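Local coordinates for protein colicin-D (Escherichia coli, PDB 5ZNM) that kills Escherichia coli and closely related bacteria as a toxin that inhibits protein synthesis, its C-terminal domain being a tRNA-cleaving nuclease, at residues Ser78-Asn83 with Ala126-Ser131; Gly155-Ile158 with Gln163-Leu166. One frame throughout, in Å; residues are numbered along the deposited sequence.

Overall arrangement
Both contacts belong to the central domain and both are buried. Contact 2, within the S-type pyocin family region, is a hairpin at the edge of one antiparallel sheet, formed by neighbours in sequence and held by backbone hydrogen bonds. Contact 1 joins a short helix to a strand of a second antiparallel sheet, with 42 residues between its segments, purely through apolar side chains. Their centres are 11 Å apart and they share one core: L166 CD2 lies 3.4 Å from F80 CZ, and L157 CD1 packs on the backbone of strand 126-131, 3.5 Å from M127 N. The hairpin's leucine-bearing face thus meets strand 126-131, beside the helix.

Contact 1: residues Ser78-Asn83 with Ala126-Ser131; sequences SKFFSN and AMFSLS
F80 meets F128 and L130 where helix 79-86 packs against strand 126-131, an inner strand of a five-stranded antiparallel sheet: a helix-on-sheet contact carried by one aromatic side chain. Along 78-83, the carbonyl O of S78 accepts the backbone N-H groups of both F81 and S82; S82 OG adds a weak bond to the same oxygen. S78 OG turns to the preceding loop and bonds to G75 O. K79 follows, its side chain touching S242 in a loop.

F80 is the one residue of this helical segment that reaches the strand. Its CB points toward 126-131, and the ring enters between the helix and the sheet, while L130 rises from the opposite direction. The ring also packs on L166 and L168 of strand 163-170 and on L135, burying it at the junction of two sheets.

On the strand, F128 and L130 are two residues apart and both point toward the helix. A chi1 of -175°, with CG anti to the backbone N and beside the carbonyl carbon, sets the F128 ring where it passes alongside that of F80 in the opposite sense. The F80 atom CZ lies at the edge of the F128 ring, near its plane, 3.7 Å from F128 CE2. L130 instead uses a single methyl in a CH-pi contact: its CD2 stands 3.5 Å from the centroid of the F80 ring, only 11° off the ring normal.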
loop_
_atom_site.group_PDB
_atom_site.type_symbol
_atom_site.label_atom_id
_atom_site.label_comp_id
_atom_site.label_asym_id
_atom_site.label_seq_id
_atom_site.Cartn_x
_atom_site.Cartn_y
_atom_site.Cartn_z
ATOM N N SER A 78 -7.711 -10.451 -2.613
ATOM C CA SER A 78 -8.804 -11.373 -2.308
ATOM C C SER A 78 -9.702 -11.623 -3.510
ATOM O O SER A 78 -10.194 -12.742 -3.682
ATOM C CB SER A 78 -9.617 -10.874 -1.119
ATOM O OG SER A 78 -8.761 -10.434 -0.101
ATOM N N LYS A 79 -9.926 -10.621 -4.362
ATOM C CA LYS A 79 -10.427 -10.951 -5.691
ATOM C C LYS A 79 -9.578 -12.017 -6.339
ATOM O O LYS A 79 -10.060 -12.732 -7.226
ATOM C CB LYS A 79 -10.468 -9.712 -6.591
ATOM C CG LYS A 79 -10.931 -8.443 -5.912
ATOM C CD LYS A 79 -10.654 -7.240 -6.774
ATOM C CE LYS A 79 -11.918 -6.449 -6.946
ATOM N NZ LYS A 79 -12.572 -6.164 -5.658
ATOM N N PHE A 80 -8.321 -12.173 -5.907
ATOM C CA PHE A 80 -7.443 -13.247 -6.400
ATOM C C PHE A 80 -7.421 -14.505 -5.538
ATOM O O PHE A 80 -6.649 -15.401 -5.862
ATOM C CB PHE A 80 -5.994 -12.775 -6.486
ATOM C CG PHE A 80 -5.683 -12.071 -7.748
ATOM C CD1 PHE A 80 -5.290 -12.794 -8.854
ATOM C CD2 PHE A 80 -5.745 -10.690 -7.825
ATOM C CE1 PHE A 80 -4.966 -12.172 -10.022
ATOM C CE2 PHE A 80 -5.422 -10.050 -9.001
ATOM C CZ PHE A 80 -5.029 -10.801 -10.103
ATOM N N PHE A 81 -8.198 -14.626 -4.446
ATOM C CA PHE A 81 -8.477 -16.017 -4.084
ATOM C C PHE A 81 -9.963 -16.329 -4.064
ATOM O O PHE A 81 -10.313 -17.496 -4.185
ATOM C CB PHE A 81 -7.790 -16.483 -2.771
ATOM C CG PHE A 81 -7.679 -18.025 -2.643
ATOM C CD1 PHE A 81 -8.802 -18.789 -2.422
ATOM C CD2 PHE A 81 -6.470 -18.705 -2.879
ATOM C CE1 PHE A 81 -8.764 -20.176 -2.388
ATOM C CE2 PHE A 81 -6.424 -20.118 -2.833
ATOM C CZ PHE A 81 -7.570 -20.846 -2.587
ATOM N N SER A 82 -10.842 -15.326 -4.079
ATOM C CA SER A 82 -12.235 -15.613 -4.448
ATOM C C SER A 82 -12.291 -16.414 -5.749
ATOM O O SER A 82 -12.856 -17.507 -5.798
ATOM C CB SER A 82 -13.051 -14.319 -4.572
ATOM O OG SER A 82 -13.242 -13.723 -3.300
ATOM N N ASN A 83 -11.664 -15.888 -6.800
ATOM C CA ASN A 83 -11.446 -16.632 -8.041
ATOM C C ASN A 83 -10.953 -18.045 -7.785
ATOM O O ASN A 83 -11.348 -19.000 -8.479
ATOM C CB ASN A 83 -10.388 -15.924 -8.876
ATOM C CG ASN A 83 -9.091 -15.729 -8.078
ATOM O OD1 ASN A 83 -8.978 -16.285 -6.986
ATOM N ND2 ASN A 83 -8.061 -15.118 -8.675
ATOM N N ALA A 126 0.211 -2.405 -21.208
ATOM C CA ALA A 126 -0.047 -2.442 -19.772
ATOM C C ALA A 126 0.461 -3.744 -19.163
ATOM O O ALA A 126 0.571 -4.775 -19.833
ATOM C CB ALA A 126 -1.541 -2.276 -19.456
ATOM N N MET A 127 0.718 -3.691 -17.854
ATOM C CA MET A 127 1.395 -4.775 -17.158
ATOM C C MET A 127 0.935 -4.765 -15.709
ATOM O O MET A 127 1.005 -3.729 -15.045
ATOM C CB MET A 127 2.918 -4.609 -17.244
ATOM C CG MET A 127 3.719 -5.693 -16.541
ATOM S SD MET A 127 5.498 -5.525 -16.872
ATOM C CE MET A 127 5.789 -3.906 -16.173
ATOM N N PHE A 128 0.441 -5.904 -15.244
ATOM C CA PHE A 128 -0.089 -6.056 -13.894
ATOM C C PHE A 128 0.666 -7.177 -13.201
ATOM O O PHE A 128 0.912 -8.225 -13.803
ATOM C CB PHE A 128 -1.592 -6.375 -13.935
ATOM C CG PHE A 128 -2.242 -6.421 -12.577
ATOM C CD1 PHE A 128 -2.521 -5.252 -11.884
ATOM C CD2 PHE A 128 -2.570 -7.631 -11.992
ATOM C CE1 PHE A 128 -3.120 -5.295 -10.624
ATOM C CE2 PHE A 128 -3.172 -7.676 -10.731
ATOM C CZ PHE A 128 -3.441 -6.510 -10.052
ATOM N N SER A 129 1.055 -6.963 -11.945
ATOM C CA SER A 129 1.908 -7.949 -11.291
ATOM C C SER A 129 1.594 -8.018 -9.806
ATOM O O SER A 129 1.219 -7.018 -9.187
ATOM C CB SER A 129 3.399 -7.643 -11.488
ATOM O OG SER A 129 3.702 -6.353 -10.991
ATOM N N LEU A 130 1.748 -9.218 -9.250
ATOM C CA LEU A 130 1.504 -9.459 -7.833
ATOM C C LEU A 130 2.218 -10.739 -7.443
ATOM O O LEU A 130 2.683 -11.493 -8.298
ATOM C CB LEU A 130 0.011 -9.574 -7.505
ATOM C CG LEU A 130 -0.993 -10.314 -8.404
ATOM C CD1 LEU A 130 -0.465 -11.561 -9.036
ATOM C CD2 LEU A 130 -2.243 -10.652 -7.601
ATOM N N SER A 131 2.260 -10.997 -6.137
ATOM C CA SER A 131 2.967 -12.172 -5.645
ATOM C C SER A 131 2.385 -13.445 -6.243
ATOM O O SER A 131 1.163 -13.636 -6.281
ATOM C CB SER A 131 2.909 -12.228 -4.123
ATOM O OG SER A 131 3.721 -11.199 -3.572
#

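Contact 2: residues Gly155-Ile158 with Gln163-Leu166; sequences GQLI and QLAL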
loop_
_atom_site.group_PDB
_atom_site.type_symbol
_atom_site.label_atom_id
_atom_site.label_comp_id
_atom_site.label_asym_id
_atom_site.label_seq_id
_atom_site.Cartn_x
_atom_site.Cartn_y
_atom_site.Cartn_z
ATOM N N GLY A 155 -3.954 -14.846 -15.962
ATOM C CA GLY A 155 -4.512 -13.522 -16.138
ATOM C C GLY A 155 -4.136 -12.925 -17.478
ATOM O O GLY A 155 -3.105 -13.265 -18.065
ATOM N N GLN A 156 -4.985 -12.019 -17.953
ATOM C CA GLN A 156 -4.773 -11.305 -19.201
ATOM C C GLN A 156 -5.381 -9.915 -19.080
ATOM O O GLN A 156 -6.521 -9.779 -18.622
ATOM C CB GLN A 156 -5.408 -12.072 -20.361
ATOM C CG GLN A 156 -5.815 -11.212 -21.515
ATOM C CD GLN A 156 -6.059 -12.013 -22.754
ATOM O OE1 GLN A 156 -7.117 -12.617 -22.924
ATOM N NE2 GLN A 156 -5.069 -12.035 -23.634
ATOM N N LEU A 157 -4.622 -8.891 -19.468
ATOM C CA LEU A 157 -5.132 -7.526 -19.491
ATOM C C LEU A 157 -5.808 -7.257 -20.830
ATOM O O LEU A 157 -5.271 -7.603 -21.886
ATOM C CB LEU A 157 -4.017 -6.513 -19.254
ATOM C CG LEU A 157 -3.563 -6.354 -17.808
ATOM C CD1 LEU A 157 -2.374 -5.417 -17.747
ATOM C CD2 LEU A 157 -4.695 -5.831 -16.942
ATOM N N ILE A 158 -6.986 -6.642 -20.782
ATOM C CA ILE A 158 -7.795 -6.406 -21.971
ATOM C C ILE A 158 -8.329 -4.985 -21.928
ATOM O O ILE A 158 -8.169 -4.261 -20.944
ATOM C CB ILE A 158 -8.970 -7.394 -22.103
ATOM C CG1 ILE A 158 -9.978 -7.154 -20.984
ATOM C CG2 ILE A 158 -8.485 -8.812 -22.084
ATOM C CD1 ILE A 158 -11.235 -7.973 -21.123
ATOM N N GLN A 163 -12.407 0.610 -20.528
ATOM C CA GLN A 163 -11.743 0.225 -19.294
ATOM C C GLN A 163 -10.542 -0.669 -19.552
ATOM O O GLN A 163 -10.582 -1.561 -20.403
ATOM C CB GLN A 163 -12.705 -0.518 -18.373
ATOM C CG GLN A 163 -14.097 0.052 -18.344
ATOM C CD GLN A 163 -14.388 0.753 -17.069
ATOM O OE1 GLN A 163 -13.548 0.828 -16.173
ATOM N NE2 GLN A 163 -15.591 1.283 -16.949
ATOM N N LEU A 164 -9.497 -0.457 -18.766
ATOM C CA LEU A 164 -8.480 -1.478 -18.579
ATOM C C LEU A 164 -9.031 -2.523 -17.618
ATOM O O LEU A 164 -9.443 -2.191 -16.500
ATOM C CB LEU A 164 -7.197 -0.853 -18.043
ATOM C CG LEU A 164 -6.017 -1.809 -17.875
ATOM C CD1 LEU A 164 -5.713 -2.545 -19.168
ATOM C CD2 LEU A 164 -4.789 -1.050 -17.375
ATOM N N ALA A 165 -9.063 -3.778 -18.052
ATOM C CA ALA A 165 -9.640 -4.848 -17.255
ATOM C C ALA A 165 -8.699 -6.042 -17.219
ATOM O O ALA A 165 -7.871 -6.236 -18.113
ATOM C CB ALA A 165 -11.010 -5.280 -17.801
ATOM N N LEU A 166 -8.849 -6.852 -16.171
ATOM C CA LEU A 166 -8.102 -8.090 -16.001
ATOM C C LEU A 166 -9.070 -9.257 -16.119
ATOM O O LEU A 166 -10.035 -9.346 -15.349
ATOM C CB LEU A 166 -7.397 -8.114 -14.643
ATOM C CG LEU A 166 -6.544 -9.335 -14.312
ATOM C CD1 LEU A 166 -5.380 -9.455 -15.271
ATOM C CD2 LEU A 166 -6.053 -9.222 -12.884
#
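L157 and L166 face each other as a non-hydrogen-bonded pair of an antiparallel beta hairpin, their CA atoms 4.6 Å apart. Both leucines project from the same face of the sheet, and L157 CD2 comes within 4.0 Å of L166 CD1. With CG anti to the carbonyl carbon (chi1 -78°), L157 carries that methyl over the neighbouring strand, where it also meets L164 CD1 and lies 3.4 Å from A165 O. One branch therefore packs against both leucines of 163-166. L166 CD1 reaches further back along the partner strand, toward the backbone of Q156 and CA of G155. I158 and A165 pack on the other face, CG1 of the isoleucine 3.8 Å from CB of the alanine.

The backbones of I158 and A165 form a hydrogen-bonded pair. I158 N donates to A165 O over 2.8 Å, and A165 N returns a bond of 3.1 Å to I158 O. Both are nearly straight at the hydrogen, at 164° and 170°. A165 O also receives a CA-H...O contact from L157. At the polar edge, Q163 OE1 is hydrogen-bonded to S101 OG.

S101 belongs to strand 96-103, which flanks strand 163-170 and pairs with it through the backbones of L164 and L166; strand 153-160 is the outermost strand of this sheet. Y278 OH of the five-stranded sheet bonds to G155 N. The leucine-bearing face rests on strand 126-131 of that sheet, where A126 and F128 touch L157, while R99 packs against I158 and A165.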